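Local structure of hypoxanthine-guanine phosphoribosyltransferase (Thermus thermophilus, 3ACD) at residues Glu102-Thr107 against Tyr159-Ala164; Val98-Asp103 against Leu109-Leu114. The protein probably transfers a phosphoribosyl group from 5-phospho-alpha-D-ribose 1-diphosphate to hypoxanthine or guanine in purine salvage, forming IMP or GMP with release of diphosphate. One frame throughout, in Å; residues are numbered along the deposited sequence.

Contact 1 of 2, residues Glu102-Thr107 against Tyr159-Ala164. With IMP (inosinic acid), chain B.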
# COMPACT_ATOMS: atom_id res chain seq x y z
N GLU A 102 -2.20 -10.83 -3.83
CA GLU A 102 -1.21 -11.44 -2.95
C GLU A 102 0.22 -11.11 -3.33
O GLU A 102 0.49 -10.73 -4.46
CB GLU A 102 -1.39 -12.96 -2.98
CG GLU A 102 -2.39 -13.50 -1.99
CD GLU A 102 -1.80 -13.62 -0.61
OE1 GLU A 102 -0.86 -12.87 -0.29
OE2 GLU A 102 -2.29 -14.48 0.17
N ASP A 103 1.14 -11.26 -2.38
CA ASP A 103 2.54 -10.98 -2.66
C ASP A 103 3.20 -12.19 -3.30
O ASP A 103 3.71 -12.11 -4.42
CB ASP A 103 3.30 -10.57 -1.38
CG ASP A 103 3.14 -11.56 -0.22
OD1 ASP A 103 2.35 -12.53 -0.32
OD2 ASP A 103 3.82 -11.35 0.81
N ILE A 104 3.16 -13.33 -2.61
CA ILE A 104 3.77 -14.54 -3.14
C ILE A 104 3.05 -15.79 -2.64
O ILE A 104 2.69 -15.88 -1.46
CB ILE A 104 5.27 -14.61 -2.74
CG1 ILE A 104 5.90 -15.91 -3.26
CG2 ILE A 104 5.41 -14.54 -1.23
CD1 ILE A 104 7.42 -15.92 -3.10
N VAL A 105 2.81 -16.73 -3.54
CA VAL A 105 2.15 -17.98 -3.19
C VAL A 105 3.26 -19.01 -3.01
O VAL A 105 4.01 -19.31 -3.94
CB VAL A 105 1.16 -18.43 -4.30
CG1 VAL A 105 0.44 -19.72 -3.87
CG2 VAL A 105 0.14 -17.32 -4.55
N ASP A 106 3.36 -19.53 -1.79
CA ASP A 106 4.38 -20.51 -1.45
C ASP A 106 3.74 -21.89 -1.41
O ASP A 106 3.61 -22.53 -2.46
CB ASP A 106 5.00 -20.14 -0.10
CG ASP A 106 6.17 -21.03 0.29
OD1 ASP A 106 6.72 -21.74 -0.58
OD2 ASP A 106 6.55 -21.00 1.48
N THR A 107 3.32 -22.34 -0.23
CA THR A 107 2.67 -23.65 -0.14
C THR A 107 1.24 -23.55 -0.65
O THR A 107 0.65 -24.54 -1.08
CB THR A 107 2.63 -24.18 1.32
OG1 THR A 107 1.74 -23.36 2.10
CG2 THR A 107 4.02 -24.17 1.94
N TYR A 159 10.31 -5.03 -2.29
CA TYR A 159 9.05 -4.68 -2.96
C TYR A 159 7.84 -5.10 -2.11
O TYR A 159 6.90 -5.72 -2.61
CB TYR A 159 9.00 -5.37 -4.34
CG TYR A 159 7.95 -4.83 -5.29
CD1 TYR A 159 8.14 -3.63 -5.98
CD2 TYR A 159 6.75 -5.52 -5.50
CE1 TYR A 159 7.17 -3.13 -6.86
CE2 TYR A 159 5.78 -5.03 -6.36
CZ TYR A 159 5.99 -3.84 -7.04
OH TYR A 159 5.00 -3.36 -7.87
N GLY A 160 7.88 -4.76 -0.83
CA GLY A 160 6.78 -5.10 0.06
C GLY A 160 6.99 -6.33 0.92
O GLY A 160 6.48 -6.42 2.04
N LEU A 161 7.75 -7.29 0.40
CA LEU A 161 8.02 -8.53 1.13
C LEU A 161 9.16 -8.30 2.12
O LEU A 161 10.16 -7.67 1.80
CB LEU A 161 8.37 -9.66 0.16
CG LEU A 161 7.22 -10.18 -0.72
CD1 LEU A 161 6.74 -9.09 -1.66
CD2 LEU A 161 7.69 -11.39 -1.52
N ASP A 162 8.99 -8.83 3.33
CA ASP A 162 9.98 -8.64 4.38
C ASP A 162 10.95 -9.78 4.65
O ASP A 162 10.76 -10.92 4.21
CB ASP A 162 9.27 -8.33 5.69
CG ASP A 162 8.59 -9.56 6.28
OD1 ASP A 162 7.72 -10.13 5.61
OD2 ASP A 162 8.95 -9.95 7.41
N ARG A 163 11.98 -9.42 5.40
CA ARG A 163 13.00 -10.34 5.87
C ARG A 163 13.06 -9.92 7.34
O ARG A 163 13.75 -8.96 7.70
CB ARG A 163 14.33 -10.07 5.17
CG ARG A 163 15.45 -10.99 5.63
CD ARG A 163 16.67 -10.92 4.72
NE ARG A 163 17.19 -9.57 4.57
CZ ARG A 163 18.43 -9.29 4.17
NH1 ARG A 163 19.27 -10.28 3.88
NH2 ARG A 163 18.83 -8.04 4.05
N ALA A 164 12.31 -10.62 8.18
CA ALA A 164 12.25 -10.30 9.61
C ALA A 164 11.77 -8.85 9.80
O ALA A 164 12.34 -8.09 10.58
CB ALA A 164 13.61 -10.50 10.26
P IMP B . 1.82 -19.79 1.83
O1P IMP B . 2.77 -20.88 2.13
O2P IMP B . 0.50 -19.98 2.71
O3P IMP B . 1.45 -19.82 0.26
O5' IMP B . 2.54 -18.38 2.19
C5' IMP B . 1.74 -17.30 2.67
C4' IMP B . 2.60 -16.08 3.01
O4' IMP B . 3.96 -16.49 3.35
C3' IMP B . 2.80 -15.19 1.77
O3' IMP B . 1.68 -14.34 1.54
C2' IMP B . 4.05 -14.39 2.18
O2' IMP B . 3.69 -13.26 2.99
C1' IMP B . 4.86 -15.41 3.00
N9 IMP B . 5.99 -15.90 2.17
C8 IMP B . 6.10 -17.12 1.54
N7 IMP B . 7.24 -17.19 0.90
C5 IMP B . 7.92 -16.04 1.08
C6 IMP B . 9.19 -15.53 0.65
O6 IMP B . 9.92 -16.21 -0.06
N1 IMP B . 9.56 -14.27 1.04
C2 IMP B . 8.74 -13.51 1.84
N3 IMP B . 7.57 -13.96 2.25
C4 IMP B . 7.12 -15.20 1.90
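The PRPP-binding motif of the type I phosphoribosyltransferases meets the loop 159-164 where Asp103 and Ile104 touch Leu161, beside the base and ribose of the bound IMP. It illustrates how a small apolar contact can back a polar grip. Leu161 divides its two methyls between the partners: CD1 rests on Asp103 CB at 3.8 Å, while CD2 meets Ile104 CG2 at 3.9 Å. The Ile104 CG2 and Leu161 CD2 methyls also reach the nucleotide. Ile104 CG2 lies against a face of the hypoxanthine, 3.6 Å from IMP C4, and Leu161 CD2 comes to that face at 4.1 Å from IMP C2. Val156, which touches both Ile104 and Leu161, adds to this apolar cluster.

The carboxylate of Asp103 grips the sugar with both oxygens. OD1 accepts the bond from IMP O3' at 2.7 Å, and OD2 that from IMP O2' at 2.9 Å. With CG set between the backbone N and the carbonyl carbon (chi1 53°), the carboxylate can also fold back to the chain, where Ile104 N donates to Asp103 OD1 at 2.6 Å from 48° above the carboxylate plane. Replacing Asp103 by an alanine would keep the CB that Leu161 covers, but would probably leave both ribose hydroxyls and Ile104 N without this acceptor. Farther along, the motif turns to the phosphate: Asp106 N bonds IMP O3P, and Thr107 holds IMP O1P twice, through its backbone N and through OG1, which lies 2.7 Å from that oxygen.

Contact 2 of 2, residues Val98-Asp103 against Leu109-Leu114. With IMP (inosinic acid), chain B.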
# COMPACT_ATOMS: atom_id res chain seq x y z
N VAL A 98 -14.61 -10.11 -7.27
CA VAL A 98 -13.43 -9.93 -6.43
C VAL A 98 -12.10 -10.38 -7.03
O VAL A 98 -12.03 -11.39 -7.73
CB VAL A 98 -13.62 -10.67 -5.09
CG1 VAL A 98 -12.40 -10.46 -4.19
CG2 VAL A 98 -14.89 -10.19 -4.40
N ILE A 99 -11.06 -9.61 -6.75
CA ILE A 99 -9.72 -9.95 -7.19
C ILE A 99 -8.83 -9.88 -5.95
O ILE A 99 -8.67 -8.81 -5.36
CB ILE A 99 -9.15 -8.97 -8.24
CG1 ILE A 99 -10.00 -8.97 -9.51
CG2 ILE A 99 -7.71 -9.38 -8.59
CD1 ILE A 99 -9.54 -7.96 -10.56
N VAL A 100 -8.28 -11.02 -5.55
CA VAL A 100 -7.40 -11.08 -4.40
C VAL A 100 -6.01 -10.68 -4.88
O VAL A 100 -5.56 -11.14 -5.93
CB VAL A 100 -7.33 -12.51 -3.82
CG1 VAL A 100 -6.35 -12.55 -2.64
CG2 VAL A 100 -8.71 -12.96 -3.37
N VAL A 101 -5.33 -9.81 -4.14
CA VAL A 101 -4.00 -9.37 -4.52
C VAL A 101 -3.01 -9.84 -3.45
O VAL A 101 -2.99 -9.34 -2.33
CB VAL A 101 -3.93 -7.83 -4.66
CG1 VAL A 101 -2.53 -7.40 -5.08
CG2 VAL A 101 -4.95 -7.36 -5.69
N GLU A 102 -2.20 -10.83 -3.83
CA GLU A 102 -1.21 -11.44 -2.95
C GLU A 102 0.22 -11.11 -3.33
O GLU A 102 0.49 -10.73 -4.46
CB GLU A 102 -1.39 -12.96 -2.98
CG GLU A 102 -2.39 -13.50 -1.99
CD GLU A 102 -1.80 -13.62 -0.61
OE1 GLU A 102 -0.86 -12.87 -0.29
OE2 GLU A 102 -2.29 -14.48 0.17
N ASP A 103 1.14 -11.26 -2.38
CA ASP A 103 2.54 -10.98 -2.66
C ASP A 103 3.20 -12.19 -3.30
O ASP A 103 3.71 -12.11 -4.42
CB ASP A 103 3.30 -10.57 -1.38
CG ASP A 103 3.14 -11.56 -0.22
OD1 ASP A 103 2.35 -12.53 -0.32
OD2 ASP A 103 3.82 -11.35 0.81
N LEU A 109 -1.31 -22.66 1.23
CA LEU A 109 -2.24 -22.83 2.34
C LEU A 109 -3.01 -21.56 2.69
O LEU A 109 -4.24 -21.59 2.82
CB LEU A 109 -1.49 -23.33 3.58
CG LEU A 109 -0.83 -24.71 3.43
CD1 LEU A 109 0.00 -25.03 4.67
CD2 LEU A 109 -1.90 -25.77 3.21
N THR A 110 -2.30 -20.44 2.82
CA THR A 110 -2.96 -19.19 3.16
C THR A 110 -3.99 -18.77 2.12
O THR A 110 -5.13 -18.44 2.46
CB THR A 110 -1.95 -18.05 3.34
OG1 THR A 110 -1.00 -18.40 4.36
CG2 THR A 110 -2.65 -16.77 3.76
N LEU A 111 -3.60 -18.77 0.85
CA LEU A 111 -4.52 -18.39 -0.20
C LEU A 111 -5.72 -19.33 -0.23
O LEU A 111 -6.85 -18.90 -0.46
CB LEU A 111 -3.81 -18.40 -1.56
CG LEU A 111 -4.64 -18.00 -2.79
CD1 LEU A 111 -5.27 -16.63 -2.57
CD2 LEU A 111 -3.76 -17.99 -4.02
N SER A 112 -5.48 -20.62 0.00
CA SER A 112 -6.55 -21.60 0.01
C SER A 112 -7.59 -21.24 1.08
O SER A 112 -8.79 -21.26 0.82
CB SER A 112 -6.00 -23.00 0.29
OG SER A 112 -7.03 -23.97 0.23
N TYR A 113 -7.12 -20.92 2.28
CA TYR A 113 -8.01 -20.54 3.37
C TYR A 113 -8.76 -19.27 3.00
O TYR A 113 -9.98 -19.18 3.18
CB TYR A 113 -7.21 -20.29 4.65
CG TYR A 113 -8.06 -19.80 5.80
CD1 TYR A 113 -8.95 -20.65 6.45
CD2 TYR A 113 -7.99 -18.47 6.22
CE1 TYR A 113 -9.76 -20.20 7.49
CE2 TYR A 113 -8.79 -18.00 7.26
CZ TYR A 113 -9.67 -18.87 7.89
OH TYR A 113 -10.46 -18.41 8.92
N LEU A 114 -8.04 -18.29 2.48
CA LEU A 114 -8.64 -17.02 2.09
C LEU A 114 -9.74 -17.20 1.05
O LEU A 114 -10.82 -16.62 1.17
CB LEU A 114 -7.58 -16.06 1.56
CG LEU A 114 -8.08 -14.68 1.12
CD1 LEU A 114 -8.78 -13.99 2.29
CD2 LEU A 114 -6.91 -13.83 0.63
P IMP B . 1.82 -19.79 1.83
O1P IMP B . 2.77 -20.88 2.13
O2P IMP B . 0.50 -19.98 2.71
O3P IMP B . 1.45 -19.82 0.26
O5' IMP B . 2.54 -18.38 2.19
C5' IMP B . 1.74 -17.30 2.67
C4' IMP B . 2.60 -16.08 3.01
O4' IMP B . 3.96 -16.49 3.35
C3' IMP B . 2.80 -15.19 1.77
O3' IMP B . 1.68 -14.34 1.54
C2' IMP B . 4.05 -14.39 2.18
O2' IMP B . 3.69 -13.26 2.99
C1' IMP B . 4.86 -15.41 3.00
N9 IMP B . 5.99 -15.90 2.17
C8 IMP B . 6.10 -17.12 1.54
N7 IMP B . 7.24 -17.19 0.90
C5 IMP B . 7.92 -16.04 1.08
C6 IMP B . 9.19 -15.53 0.65
O6 IMP B . 9.92 -16.21 -0.06
N1 IMP B . 9.56 -14.27 1.04
C2 IMP B . 8.74 -13.51 1.84
N3 IMP B . 7.57 -13.96 2.25
C4 IMP B . 7.12 -15.20 1.90
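Strand 98-102 and helix 109-114 run nearly antiparallel, their axes at 156° and 11.1 Å apart at closest approach. Side chains alone bridge that separation. Val100 and Leu114 reach toward each other tip to tip, Val100 CG1 standing 3.6 Å from Leu114 CD2. The first torsion of Leu114 (chi1 -180°) holds CG opposite the backbone N, which, with the second torsion, brings CD2 up to the strand. Leu111 adds a looser touch to the same Val100 branch, its CD1 4.2 Å from CG1.

Here is one half of a beta-alpha-beta crossover: strand 97-102 leads through the PRPP motif, with its short strand 104-105, into helix 109-119, which lies along the parallel sheet before the chain enters strand 125-130. Val44, from the adjoining strand 40-45, packs on both Val100 and Leu114, and Val128 of strand 125-130 touches Leu111, so the helix is seated across neighbouring strands.

Toward the nucleotide the contact becomes more polar. Glu102 bends at its second torsion, and its aliphatic CG lies 4.3 Å from Leu111 CD1. Its carboxylate continues toward the helix start, OE2 coming no nearer than 4.3 Å to Thr110 CG2, while OE1 receives a weak bond from Asp103 N. Thr110 uses its other branch for the ligand: OG1 donates to IMP O2P at 2.7 Å, and Thr110 N meets the same oxygen at 2.8 Å, fairly straight at 162°. Because these donors belong to the first turn of the helix, its N-terminal end probably helps to stabilise the negative charge of the phosphate.

How the contacts relate
Both contacts are buried and share Glu102 and Asp103, yet they use the motif in different ways. Contact 2 belongs to the core of the alpha/beta fold, where branched aliphatic side chains, together with the aliphatic part of Glu102, seat a helix against the sheet; contact 1 lies at and just past the corner in the chain, where an irregular loop meets the motif through a single leucine. Their ligand chemistry divides accordingly. Contact 1 carries the ribose diol, the base face and part of the phosphate, whereas contact 2 supplies a further phosphate grip from the helix start. The two meet directly where Val105 CG2 packs on Leu111 CD2 at 4.0 Å, joining strand 104-105 to the helix that follows.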